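PDB 2ZKZ: transcriptional repressor PagR from Bacillus anthracis, which represses expression of the pagA and atxA genes as a dimeric DNA-binding transcription factor of the arsR family. Local coordinates for residues 19-24 with 89-94; 26-31 with 51-56; 30-35 with 60-65; 46-51 with 56-61. All coordinates share one frame; numbering follows the deposited sequence.

How the contacts relate
From the N terminus, helix 14-24 enters contact 1, which closes the longest loop: 64 residues separate its two segments, 19-24 and 89-94, and the other three contacts all form within that span. Helix 27-39 then starts contacts 2 and 3, which share L30 and K31; contact 2 reaches the turn of the helix-turn-helix, and contact 3 reaches the second half of helix 55-65. Contact 4 closes the shortest loop, joining helices 44-51 and 55-65. It crosses contact 2, the segments alternating along the chain, and ends on the same helix as contact 3. Contacts 1, 2 and 3 also touch the second subunit, while contact 4 does not.

Contact 1 (19-24 with 89-94); sequences ELLKTM and EGIIKL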
loop_
_atom_site.group_PDB
_atom_site.type_symbol
_atom_site.label_atom_id
_atom_site.label_comp_id
_atom_site.label_asym_id
_atom_site.label_seq_id
_atom_site.Cartn_x
_atom_site.Cartn_y
_atom_site.Cartn_z
ATOM N N GLU A 19 -3.260 0.372 -7.364
ATOM C CA GLU A 19 -2.348 -0.536 -8.055
ATOM C C GLU A 19 -0.929 -0.428 -7.478
ATOM O O GLU A 19 -0.200 -1.416 -7.426
ATOM C CB GLU A 19 -2.356 -0.222 -9.563
ATOM C CG GLU A 19 -1.431 -1.082 -10.429
ATOM C CD GLU A 19 -1.740 -2.566 -10.346
ATOM O OE1 GLU A 19 -2.839 -2.925 -9.877
ATOM O OE2 GLU A 19 -0.885 -3.379 -10.761
ATOM N N LEU A 20 -0.546 0.766 -7.038
ATOM C CA LEU A 20 0.775 0.979 -6.438
ATOM C C LEU A 20 0.870 0.196 -5.128
ATOM O O LEU A 20 1.858 -0.482 -4.862
ATOM C CB LEU A 20 1.013 2.470 -6.145
ATOM C CG LEU A 20 2.416 2.863 -5.658
ATOM C CD1 LEU A 20 3.421 2.660 -6.803
ATOM C CD2 LEU A 20 2.431 4.318 -5.212
ATOM N N LEU A 21 -0.170 0.287 -4.308
ATOM C CA LEU A 21 -0.167 -0.429 -3.041
ATOM C C LEU A 21 -0.191 -1.935 -3.298
ATOM O O LEU A 21 0.502 -2.688 -2.629
ATOM C CB LEU A 21 -1.372 -0.014 -2.189
ATOM C CG LEU A 21 -1.499 1.471 -1.825
ATOM C CD1 LEU A 21 -2.722 1.658 -0.910
ATOM C CD2 LEU A 21 -0.243 1.961 -1.123
ATOM N N LYS A 22 -0.980 -2.367 -4.278
ATOM C CA LYS A 22 -1.065 -3.787 -4.601
ATOM C C LYS A 22 0.299 -4.349 -5.013
ATOM O O LYS A 22 0.691 -5.430 -4.579
ATOM C CB LYS A 22 -2.073 -4.014 -5.726
ATOM C CG LYS A 22 -2.254 -5.484 -6.114
ATOM C CD LYS A 22 -3.087 -5.620 -7.386
ATOM C CE LYS A 22 -3.228 -7.075 -7.817
ATOM N NZ LYS A 22 -4.036 -7.840 -6.829
ATOM N N THR A 23 1.025 -3.596 -5.837
ATOM C CA THR A 23 2.333 -4.023 -6.314
ATOM C C THR A 23 3.373 -4.099 -5.196
ATOM O O THR A 23 4.286 -4.920 -5.253
ATOM C CB THR A 23 2.840 -3.087 -7.445
ATOM O OG1 THR A 23 1.843 -3.005 -8.470
ATOM C CG2 THR A 23 4.130 -3.638 -8.071
HETATM N N MSE A 24 3.239 -3.246 -4.184
HETATM C CA MSE A 24 4.167 -3.241 -3.043
HETATM C C MSE A 24 3.723 -4.193 -1.927
HETATM O O MSE A 24 4.480 -4.444 -0.988
HETATM C CB MSE A 24 4.262 -1.836 -2.423
HETATM C CG MSE A 24 4.749 -0.710 -3.338
HETATM SE SE MSE A 24 4.667 1.023 -2.429
HETATM C CE MSE A 24 6.036 0.711 -1.104
ATOM N N GLU A 89 8.718 6.351 -2.073
ATOM C CA GLU A 89 9.676 6.721 -1.032
ATOM C C GLU A 89 8.930 7.133 0.232
ATOM O O GLU A 89 9.298 6.741 1.338
ATOM C CB GLU A 89 10.569 7.880 -1.493
ATOM C CG GLU A 89 11.547 8.338 -0.419
ATOM C CD GLU A 89 12.497 9.420 -0.902
ATOM O OE1 GLU A 89 12.014 10.447 -1.429
ATOM O OE2 GLU A 89 13.727 9.247 -0.747
ATOM N N GLY A 90 7.872 7.920 0.055
ATOM C CA GLY A 90 7.089 8.367 1.193
ATOM C C GLY A 90 6.496 7.212 1.983
ATOM O O GLY A 90 6.510 7.220 3.211
ATOM N N ILE A 91 5.986 6.207 1.278
ATOM C CA ILE A 91 5.372 5.057 1.924
ATOM C C ILE A 91 6.373 4.180 2.649
ATOM O O ILE A 91 6.118 3.739 3.770
ATOM C CB ILE A 91 4.601 4.169 0.912
ATOM C CG1 ILE A 91 3.402 4.932 0.345
ATOM C CG2 ILE A 91 4.116 2.896 1.601
ATOM C CD1 ILE A 91 2.724 4.233 -0.824
ATOM N N ILE A 92 7.517 3.921 2.019
ATOM C CA ILE A 92 8.499 3.067 2.655
ATOM C C ILE A 92 9.045 3.710 3.926
ATOM O O ILE A 92 9.345 3.013 4.891
ATOM C CB ILE A 92 9.658 2.693 1.683
ATOM C CG1 ILE A 92 10.305 1.384 2.143
ATOM C CG2 ILE A 92 10.692 3.801 1.624
ATOM C CD1 ILE A 92 9.346 0.189 2.120
ATOM N N LYS A 93 9.166 5.034 3.937
ATOM C CA LYS A 93 9.656 5.721 5.131
ATOM C C LYS A 93 8.653 5.559 6.268
ATOM O O LYS A 93 9.026 5.245 7.397
ATOM C CB LYS A 93 9.866 7.211 4.860
ATOM C CG LYS A 93 10.967 7.522 3.872
ATOM C CD LYS A 93 11.840 8.670 4.376
ATOM C CE LYS A 93 11.029 9.926 4.668
ATOM N NZ LYS A 93 11.887 11.027 5.198
ATOM N N LEU A 94 7.378 5.778 5.959
ATOM C CA LEU A 94 6.305 5.656 6.940
ATOM C C LEU A 94 6.201 4.254 7.520
ATOM O O LEU A 94 5.801 4.080 8.672
ATOM C CB LEU A 94 4.959 6.019 6.301
ATOM C CG LEU A 94 4.528 7.485 6.267
ATOM C CD1 LEU A 94 4.166 7.924 7.674
ATOM C CD2 LEU A 94 5.636 8.359 5.685
#
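I91 meets L20, L21 and M24 where the first and last helices of this arsR-type winged helix-turn-helix protein, 14-24 and 86-95, pack together near the dimer interface. The tight part gathers around I91. Its CD1 lies 3.7 Å from L21 CD2, the two side chains crossing at about a right angle, and the same methyl comes within 4.1 Å of M24 SE. The second branch is used as well: I91 CG2 touches the terminal methyl of the selenomethionine, M24 CE, at 4.0 Å. The I91 side chain sets out toward helix 14-24, and both of its branches reach it. The M24 chain runs extended to SE, beside I91 CD1, and the bend at chi3 (67°) then carries CE to I91 CG2.

The remainder is looser. L20 CD2 approaches I91 CD1 only to 4.4 Å, and the short helical segments stay 12.2 Å apart at their axes, crossing at -52°, so side chains alone span the gap. Other groups complete this buried layer: M24 also packs on L30 of helix 27-39, and L21 and M24 reach L30 and L21 of the second subunit, respectively. Contact 1 thus connects the terminal helices to each other and to the dimer partner. On the far side of helix 14-24, away from I91, K22 is exposed and E19 forms a salt bridge with K68. T23, buried under K68 and V69, turns its hydroxyl back onto its own helix: T23 N and T23 OG1 reach E19 O from opposite faces of the carbonyl plane, the OG1 bond measuring 2.8 Å.

Contact 2 (26-31 with 51-56); sequences HPMRLK and LKLPQS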
loop_
_atom_site.group_PDB
_atom_site.type_symbol
_atom_site.label_atom_id
_atom_site.label_comp_id
_atom_site.label_asym_id
_atom_site.label_seq_id
_atom_site.Cartn_x
_atom_site.Cartn_y
_atom_site.Cartn_z
ATOM N N HIS A 26 3.821 -7.131 -0.764
ATOM C CA HIS A 26 4.499 -8.417 -0.617
ATOM C C HIS A 26 5.724 -8.160 0.260
ATOM O O HIS A 26 6.484 -7.229 0.005
ATOM C CB HIS A 26 4.954 -8.939 -1.990
ATOM C CG HIS A 26 3.828 -9.229 -2.932
ATOM N ND1 HIS A 26 3.210 -10.459 -2.999
ATOM C CD2 HIS A 26 3.179 -8.434 -3.816
ATOM C CE1 HIS A 26 2.228 -10.409 -3.882
ATOM N NE2 HIS A 26 2.188 -9.191 -4.391
ATOM N N PRO A 27 5.933 -8.984 1.297
ATOM C CA PRO A 27 7.066 -8.842 2.217
ATOM C C PRO A 27 8.428 -8.593 1.566
ATOM O O PRO A 27 9.126 -7.640 1.911
ATOM C CB PRO A 27 7.037 -10.156 2.998
ATOM C CG PRO A 27 5.583 -10.440 3.076
ATOM C CD PRO A 27 5.107 -10.147 1.669
HETATM N N MSE A 28 8.807 -9.452 0.631
HETATM C CA MSE A 28 10.100 -9.306 -0.026
HETATM C C MSE A 28 10.160 -8.079 -0.930
HETATM O O MSE A 28 11.234 -7.516 -1.150
HETATM C CB MSE A 28 10.439 -10.580 -0.801
HETATM C CG MSE A 28 10.769 -11.765 0.112
HETATM SE SE MSE A 28 12.190 -11.370 1.396
HETATM C CE MSE A 28 11.098 -10.989 2.952
ATOM N N ARG A 29 9.012 -7.652 -1.450
ATOM C CA ARG A 29 8.996 -6.459 -2.278
ATOM C C ARG A 29 9.204 -5.244 -1.385
ATOM O O ARG A 29 9.879 -4.289 -1.769
ATOM C CB ARG A 29 7.681 -6.340 -3.051
ATOM C CG ARG A 29 7.528 -7.428 -4.099
ATOM C CD ARG A 29 6.313 -7.208 -4.958
ATOM N NE ARG A 29 6.072 -8.354 -5.829
ATOM C CZ ARG A 29 5.063 -8.433 -6.684
ATOM N NH1 ARG A 29 4.204 -7.425 -6.787
ATOM N NH2 ARG A 29 4.901 -9.523 -7.416
ATOM N N LEU A 30 8.630 -5.268 -0.188
ATOM C CA LEU A 30 8.833 -4.142 0.715
ATOM C C LEU A 30 10.311 -4.110 1.122
ATOM O O LEU A 30 10.887 -3.040 1.289
ATOM C CB LEU A 30 7.924 -4.257 1.946
ATOM C CG LEU A 30 6.434 -4.012 1.655
ATOM C CD1 LEU A 30 5.594 -4.261 2.914
ATOM C CD2 LEU A 30 6.245 -2.578 1.161
ATOM N N LYS A 31 10.919 -5.284 1.271
ATOM C CA LYS A 31 12.335 -5.363 1.622
ATOM C C LYS A 31 13.169 -4.724 0.521
ATOM O O LYS A 31 14.091 -3.963 0.794
ATOM C CB LYS A 31 12.791 -6.814 1.770
ATOM C CG LYS A 31 12.500 -7.448 3.106
ATOM C CD LYS A 31 13.590 -8.466 3.453
ATOM C CE LYS A 31 14.952 -7.778 3.547
ATOM N NZ LYS A 31 16.042 -8.685 4.007
ATOM N N LEU A 51 18.963 -9.949 -0.052
ATOM C CA LEU A 51 17.764 -10.692 0.321
ATOM C C LEU A 51 17.982 -12.184 0.562
ATOM O O LEU A 51 17.173 -12.829 1.231
ATOM C CB LEU A 51 16.682 -10.497 -0.743
ATOM C CG LEU A 51 15.832 -9.225 -0.637
ATOM C CD1 LEU A 51 16.708 -8.002 -0.427
ATOM C CD2 LEU A 51 15.002 -9.087 -1.896
ATOM N N LYS A 52 19.065 -12.732 0.021
ATOM C CA LYS A 52 19.364 -14.151 0.193
ATOM C C LYS A 52 18.246 -14.997 -0.410
ATOM O O LYS A 52 17.804 -15.979 0.185
ATOM C CB LYS A 52 19.511 -14.492 1.683
ATOM C CG LYS A 52 20.545 -13.660 2.442
ATOM C CD LYS A 52 21.931 -13.807 1.840
ATOM C CE LYS A 52 22.998 -13.176 2.733
ATOM N NZ LYS A 52 22.738 -11.734 3.005
ATOM N N LEU A 53 17.789 -14.609 -1.593
ATOM C CA LEU A 53 16.723 -15.335 -2.269
ATOM C C LEU A 53 17.175 -15.775 -3.655
ATOM O O LEU A 53 18.112 -15.214 -4.217
ATOM C CB LEU A 53 15.485 -14.445 -2.397
ATOM C CG LEU A 53 14.755 -14.072 -1.105
ATOM C CD1 LEU A 53 13.770 -12.951 -1.392
ATOM C CD2 LEU A 53 14.043 -15.294 -0.540
ATOM N N PRO A 54 16.515 -16.793 -4.221
ATOM C CA PRO A 54 16.876 -17.282 -5.557
ATOM C C PRO A 54 16.813 -16.138 -6.569
ATOM O O PRO A 54 16.019 -15.207 -6.405
ATOM C CB PRO A 54 15.814 -18.345 -5.828
ATOM C CG PRO A 54 15.511 -18.875 -4.457
ATOM C CD PRO A 54 15.441 -17.613 -3.632
ATOM N N GLN A 55 17.645 -16.199 -7.608
ATOM C CA GLN A 55 17.636 -15.151 -8.622
ATOM C C GLN A 55 16.296 -15.146 -9.349
ATOM O O GLN A 55 15.832 -14.104 -9.810
ATOM C CB GLN A 55 18.766 -15.352 -9.643
ATOM C CG GLN A 55 18.740 -14.314 -10.766
ATOM C CD GLN A 55 19.958 -14.366 -11.672
ATOM O OE1 GLN A 55 21.086 -14.126 -11.234
ATOM N NE2 GLN A 55 19.732 -14.672 -12.947
ATOM N N SER A 56 15.682 -16.320 -9.444
ATOM C CA SER A 56 14.398 -16.463 -10.112
ATOM C C SER A 56 13.321 -15.673 -9.372
ATOM O O SER A 56 12.535 -14.949 -9.982
ATOM C CB SER A 56 14.011 -17.941 -10.176
ATOM O OG SER A 56 12.721 -18.106 -10.736
#
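M28, at the start of helix 27-39, packs against L53 in the turn of the predicted helix-turn-helix motif, and L51 closes over the same helix from the end of helix 44-51. The apolar contact is centred on one methyl: L53 CD1 lies 3.6 Å from M28 CG and equally close to M28 SE, so it rests alongside the middle of the selenomethionine chain. That chain is folded, with bends at chi2 (-54°) and chi3 (99°), and its flank, not its terminal methyl, meets the leucine. A longer approach follows one turn on, where K31 CE comes to 4.4 Å from L51 CD1; the aliphatic part of the lysine borders the leucine.

One contact involves a backbone carbonyl: L51 CD2 sits 4.1 Å from M28 O. No hydrogen bond joins the two segments. Within helix 27-39, H26 is the N-cap residue, and its carbonyl accepts from L30 N at 2.9 Å. The chain opposite leaves helix 44-51 at K52, which has a positive phi (61°), and re-enters helix after P54, the N-cap of helix 55-65; L53 is thereby presented to M28 between the two helices.

The subunit partner and neighbouring helices frame the site. M28 also packs on Y11 and K31 on L14 of the second subunit. Among flat groups, the R29 guanidinium, whose NH1 is hydrogen-bonded to T23 O, lies across H26: H26 CD2 stands 3.1 Å above the guanidinium plane, offset toward its rim.

Contact 3 (30-35 with 60-65); sequences LKIVNE and QHLCKM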
loop_
_atom_site.group_PDB
_atom_site.type_symbol
_atom_site.label_atom_id
_atom_site.label_comp_id
_atom_site.label_asym_id
_atom_site.label_seq_id
_atom_site.Cartn_x
_atom_site.Cartn_y
_atom_site.Cartn_z
ATOM N N LEU A 30 8.630 -5.268 -0.188
ATOM C CA LEU A 30 8.833 -4.142 0.715
ATOM C C LEU A 30 10.311 -4.110 1.122
ATOM O O LEU A 30 10.887 -3.040 1.289
ATOM C CB LEU A 30 7.924 -4.257 1.946
ATOM C CG LEU A 30 6.434 -4.012 1.655
ATOM C CD1 LEU A 30 5.594 -4.261 2.914
ATOM C CD2 LEU A 30 6.245 -2.578 1.161
ATOM N N LYS A 31 10.919 -5.284 1.271
ATOM C CA LYS A 31 12.335 -5.363 1.622
ATOM C C LYS A 31 13.169 -4.724 0.521
ATOM O O LYS A 31 14.091 -3.963 0.794
ATOM C CB LYS A 31 12.791 -6.814 1.770
ATOM C CG LYS A 31 12.500 -7.448 3.106
ATOM C CD LYS A 31 13.590 -8.466 3.453
ATOM C CE LYS A 31 14.952 -7.778 3.547
ATOM N NZ LYS A 31 16.042 -8.685 4.007
ATOM N N ILE A 32 12.853 -5.063 -0.723
ATOM C CA ILE A 32 13.578 -4.515 -1.864
ATOM C C ILE A 32 13.477 -2.992 -1.868
ATOM O O ILE A 32 14.483 -2.297 -2.007
ATOM C CB ILE A 32 13.026 -5.088 -3.192
ATOM C CG1 ILE A 32 13.349 -6.581 -3.273
ATOM C CG2 ILE A 32 13.603 -4.327 -4.382
ATOM C CD1 ILE A 32 12.765 -7.295 -4.501
ATOM N N VAL A 33 12.268 -2.467 -1.703
ATOM C CA VAL A 33 12.097 -1.017 -1.692
ATOM C C VAL A 33 12.880 -0.374 -0.551
ATOM O O VAL A 33 13.521 0.668 -0.734
ATOM C CB VAL A 33 10.605 -0.625 -1.570
ATOM C CG1 VAL A 33 10.474 0.891 -1.468
ATOM C CG2 VAL A 33 9.839 -1.143 -2.773
ATOM N N ASN A 34 12.823 -0.978 0.631
ATOM C CA ASN A 34 13.553 -0.442 1.780
ATOM C C ASN A 34 15.059 -0.386 1.468
ATOM O O ASN A 34 15.731 0.602 1.756
ATOM C CB ASN A 34 13.329 -1.323 3.013
ATOM C CG ASN A 34 13.862 -0.685 4.282
ATOM O OD1 ASN A 34 14.637 -1.291 5.023
ATOM N ND2 ASN A 34 13.447 0.548 4.538
ATOM N N GLU A 35 15.579 -1.456 0.874
ATOM C CA GLU A 35 16.999 -1.513 0.528
ATOM C C GLU A 35 17.392 -0.429 -0.477
ATOM O O GLU A 35 18.457 0.181 -0.356
ATOM C CB GLU A 35 17.354 -2.888 -0.036
ATOM C CG GLU A 35 17.333 -4.018 0.977
ATOM C CD GLU A 35 18.277 -3.790 2.144
ATOM O OE1 GLU A 35 19.385 -3.254 1.935
ATOM O OE2 GLU A 35 17.917 -4.167 3.277
ATOM N N GLN A 60 11.525 -12.015 -10.643
ATOM C CA GLN A 60 10.082 -11.919 -10.818
ATOM C C GLN A 60 9.520 -10.711 -10.068
ATOM O O GLN A 60 8.639 -10.017 -10.569
ATOM C CB GLN A 60 9.385 -13.184 -10.321
ATOM C CG GLN A 60 7.903 -13.188 -10.635
ATOM C CD GLN A 60 7.144 -14.278 -9.909
ATOM O OE1 GLN A 60 5.937 -14.426 -10.088
ATOM N NE2 GLN A 60 7.845 -15.045 -9.080
ATOM N N HIS A 61 10.010 -10.478 -8.854
ATOM C CA HIS A 61 9.554 -9.329 -8.085
ATOM C C HIS A 61 9.939 -8.050 -8.822
ATOM O O HIS A 61 9.115 -7.146 -8.987
ATOM C CB HIS A 61 10.173 -9.347 -6.684
ATOM C CG HIS A 61 9.474 -10.270 -5.736
ATOM N ND1 HIS A 61 10.149 -11.120 -4.886
ATOM C CD2 HIS A 61 8.156 -10.482 -5.513
ATOM C CE1 HIS A 61 9.274 -11.818 -4.182
ATOM N NE2 HIS A 61 8.058 -11.450 -4.545
ATOM N N LEU A 62 11.190 -7.972 -9.273
ATOM C CA LEU A 62 11.646 -6.782 -9.992
ATOM C C LEU A 62 10.832 -6.557 -11.260
ATOM O O LEU A 62 10.507 -5.421 -11.606
ATOM C CB LEU A 62 13.136 -6.898 -10.327
ATOM C CG LEU A 62 14.073 -6.803 -9.117
ATOM C CD1 LEU A 62 15.492 -7.183 -9.516
ATOM C CD2 LEU A 62 14.037 -5.391 -8.548
ATOM N N CYS A 63 10.491 -7.643 -11.944
ATOM C CA CYS A 63 9.710 -7.552 -13.169
ATOM C C CYS A 63 8.342 -6.934 -12.883
ATOM O O CYS A 63 7.898 -6.028 -13.583
ATOM C CB CYS A 63 9.540 -8.944 -13.776
ATOM S SG CYS A 63 8.639 -8.953 -15.323
ATOM N N LYS A 64 7.688 -7.421 -11.832
ATOM C CA LYS A 64 6.375 -6.923 -11.440
ATOM C C LYS A 64 6.419 -5.462 -10.960
ATOM O O LYS A 64 5.486 -4.696 -11.188
ATOM C CB LYS A 64 5.818 -7.799 -10.319
ATOM C CG LYS A 64 4.331 -8.090 -10.421
ATOM C CD LYS A 64 4.074 -9.413 -11.122
ATOM C CE LYS A 64 2.601 -9.787 -11.053
ATOM N NZ LYS A 64 2.350 -11.161 -11.571
HETATM N N MSE A 65 7.510 -5.088 -10.300
HETATM C CA MSE A 65 7.675 -3.739 -9.755
HETATM C C MSE A 65 8.142 -2.679 -10.751
HETATM O O MSE A 65 7.798 -1.502 -10.618
HETATM C CB MSE A 65 8.659 -3.782 -8.585
HETATM C CG MSE A 65 8.322 -4.850 -7.553
HETATM SE SE MSE A 65 9.673 -5.065 -6.179
HETATM C CE MSE A 65 11.148 -5.675 -7.217
#
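I32 of helix 27-39 packs against M65, H61 and L62 of helix 55-65, the second helix of the predicted helix-turn-helix. The first shell is entirely apolar. I32 CD1 lies 3.6 Å from M65 CE and 4.0 Å from H61 CB, so it meets the methyl of the selenomethionine and the base of the histidine side chain, not its ring. The other branch, I32 CG2, comes within 4.0 Å of M65 CE and 4.3 Å of L62 CD2. The methyl of M65 therefore touches both branches of the isoleucine, brought there by a bend at chi3 (-64°).

The short helical segments cross at -76° with their axes 11.2 Å apart, nearly perpendicular, and I32 and M65 reach toward each other across that gap. In the next shell, L51 of helix 44-51 and L70 also pack on I32, and L70 reaches M65 as well. L62 extends the core toward V44 and I47, and R29 borders H61 and M65. Helices 44-51 and 55-65 thus both pack on one isoleucine of helix 27-39 in the core of the DNA-binding domain, where M65 SE stands 4.2 Å from I32 CD1.

Contact 4 (46-51 with 56-61); sequences QIIQIL and STVSQH
No flat group lies between I47, I48 and V58, the side chains through which the two helices of the predicted helix-turn-helix motif pack. The nearest ring, that of H61, turns instead to M28 and R29 of helix 27-39 and keeps clear of helix 44-51. The contact is a fit of branched aliphatic side chains. V58 CG1 meets I47 CG2 at 3.5 Å and also borders I48 CG1, while V58 CG2 lies 3.8 Å from I48 CG1. V58 CB also approaches I48 CG1, at 3.9 Å. The fork of V58 follows from chi1 (176°), which sets CG1 beside the carbonyl carbon and CG2 beside the backbone N.

The backbones are close here, with the CA atoms of I48 and V58 6.5 Å apart, as expected where two helices are linked by a short turn. V58 is buried, and I47 continues the apolar layer to L62 and L42, while I48 also borders Q55 near the start of helix 55-65. This packing joins the two helices of the motif; helix 55-65 is probably the recognition helix, as in other arsR-family repressors. Away from the isoleucines, S59 OG is hydrogen-bonded to Q55 O one helical turn earlier.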
loop_
_atom_site.group_PDB
_atom_site.type_symbol
_atom_site.label_atom_id
_atom_site.label_comp_id
_atom_site.label_asym_id
_atom_site.label_seq_id
_atom_site.Cartn_x
_atom_site.Cartn_y
_atom_site.Cartn_z
ATOM N N GLN A 46 23.344 -7.464 -6.316
ATOM C CA GLN A 46 23.400 -6.854 -4.993
ATOM C C GLN A 46 22.107 -7.148 -4.234
ATOM O O GLN A 46 22.117 -7.350 -3.021
ATOM C CB GLN A 46 23.582 -5.343 -5.109
ATOM C CG GLN A 46 24.953 -4.912 -5.611
ATOM C CD GLN A 46 25.020 -3.430 -5.892
ATOM O OE1 GLN A 46 24.314 -2.923 -6.763
ATOM N NE2 GLN A 46 25.869 -2.721 -5.154
ATOM N N ILE A 47 20.995 -7.166 -4.958
ATOM C CA ILE A 47 19.693 -7.436 -4.360
ATOM C C ILE A 47 19.581 -8.902 -3.950
ATOM O O ILE A 47 19.110 -9.221 -2.862
ATOM C CB ILE A 47 18.552 -7.086 -5.347
ATOM C CG1 ILE A 47 18.525 -5.571 -5.581
ATOM C CG2 ILE A 47 17.217 -7.577 -4.795
ATOM C CD1 ILE A 47 17.548 -5.107 -6.655
ATOM N N ILE A 48 20.012 -9.796 -4.833
ATOM C CA ILE A 48 19.970 -11.223 -4.537
ATOM C C ILE A 48 20.807 -11.525 -3.295
ATOM O O ILE A 48 20.392 -12.300 -2.435
ATOM C CB ILE A 48 20.505 -12.047 -5.726
ATOM C CG1 ILE A 48 19.499 -11.989 -6.877
ATOM C CG2 ILE A 48 20.776 -13.490 -5.297
ATOM C CD1 ILE A 48 20.016 -12.573 -8.176
ATOM N N GLN A 49 21.974 -10.898 -3.193
ATOM C CA GLN A 49 22.855 -11.127 -2.053
ATOM C C GLN A 49 22.340 -10.496 -0.760
ATOM O O GLN A 49 22.625 -10.996 0.331
ATOM C CB GLN A 49 24.272 -10.623 -2.366
ATOM C CG GLN A 49 24.862 -11.230 -3.643
ATOM C CD GLN A 49 26.359 -11.012 -3.780
ATOM O OE1 GLN A 49 26.858 -9.899 -3.625
ATOM N NE2 GLN A 49 27.083 -12.081 -4.086
ATOM N N ILE A 50 21.587 -9.402 -0.871
ATOM C CA ILE A 50 21.037 -8.747 0.314
ATOM C C ILE A 50 19.837 -9.522 0.852
ATOM O O ILE A 50 19.710 -9.729 2.061
ATOM C CB ILE A 50 20.585 -7.303 0.015
ATOM C CG1 ILE A 50 21.806 -6.403 -0.180
ATOM C CG2 ILE A 50 19.717 -6.779 1.152
ATOM C CD1 ILE A 50 21.453 -4.956 -0.467
ATOM N N LEU A 51 18.963 -9.949 -0.052
ATOM C CA LEU A 51 17.764 -10.692 0.321
ATOM C C LEU A 51 17.982 -12.184 0.562
ATOM O O LEU A 51 17.173 -12.829 1.231
ATOM C CB LEU A 51 16.682 -10.497 -0.743
ATOM C CG LEU A 51 15.832 -9.225 -0.637
ATOM C CD1 LEU A 51 16.708 -8.002 -0.427
ATOM C CD2 LEU A 51 15.002 -9.087 -1.896
ATOM N N SER A 56 15.682 -16.320 -9.444
ATOM C CA SER A 56 14.398 -16.463 -10.112
ATOM C C SER A 56 13.321 -15.673 -9.372
ATOM O O SER A 56 12.535 -14.949 -9.982
ATOM C CB SER A 56 14.011 -17.941 -10.176
ATOM O OG SER A 56 12.721 -18.106 -10.736
ATOM N N THR A 57 13.293 -15.822 -8.053
ATOM C CA THR A 57 12.318 -15.131 -7.223
ATOM C C THR A 57 12.518 -13.620 -7.279
ATOM O O THR A 57 11.558 -12.872 -7.463
ATOM C CB THR A 57 12.413 -15.595 -5.751
ATOM O OG1 THR A 57 12.217 -17.013 -5.688
ATOM C CG2 THR A 57 11.352 -14.913 -4.901
ATOM N N VAL A 58 13.765 -13.181 -7.129
ATOM C CA VAL A 58 14.095 -11.761 -7.151
ATOM C C VAL A 58 13.755 -11.114 -8.488
ATOM O O VAL A 58 13.185 -10.024 -8.524
ATOM C CB VAL A 58 15.595 -11.526 -6.852
ATOM C CG1 VAL A 58 15.929 -10.056 -6.978
ATOM C CG2 VAL A 58 15.925 -12.017 -5.453
ATOM N N SER A 59 14.106 -11.789 -9.579
ATOM C CA SER A 59 13.828 -11.275 -10.915
ATOM C C SER A 59 12.332 -11.086 -11.148
ATOM O O SER A 59 11.918 -10.119 -11.786
ATOM C CB SER A 59 14.392 -12.224 -11.981
ATOM O OG SER A 59 15.808 -12.263 -11.926
ATOM N N GLN A 60 11.525 -12.015 -10.643
ATOM C CA GLN A 60 10.082 -11.919 -10.818
ATOM C C GLN A 60 9.520 -10.711 -10.068
ATOM O O GLN A 60 8.639 -10.017 -10.569
ATOM C CB GLN A 60 9.385 -13.184 -10.321
ATOM C CG GLN A 60 7.903 -13.188 -10.635
ATOM C CD GLN A 60 7.144 -14.278 -9.909
ATOM O OE1 GLN A 60 5.937 -14.426 -10.088
ATOM N NE2 GLN A 60 7.845 -15.045 -9.080
ATOM N N HIS A 61 10.010 -10.478 -8.854
ATOM C CA HIS A 61 9.554 -9.329 -8.085
ATOM C C HIS A 61 9.939 -8.050 -8.822
ATOM O O HIS A 61 9.115 -7.146 -8.987
ATOM C CB HIS A 61 10.173 -9.347 -6.684
ATOM C CG HIS A 61 9.474 -10.270 -5.736
ATOM N ND1 HIS A 61 10.149 -11.120 -4.886
ATOM C CD2 HIS A 61 8.156 -10.482 -5.513
ATOM C CE1 HIS A 61 9.274 -11.818 -4.182
ATOM N NE2 HIS A 61 8.058 -11.450 -4.545
#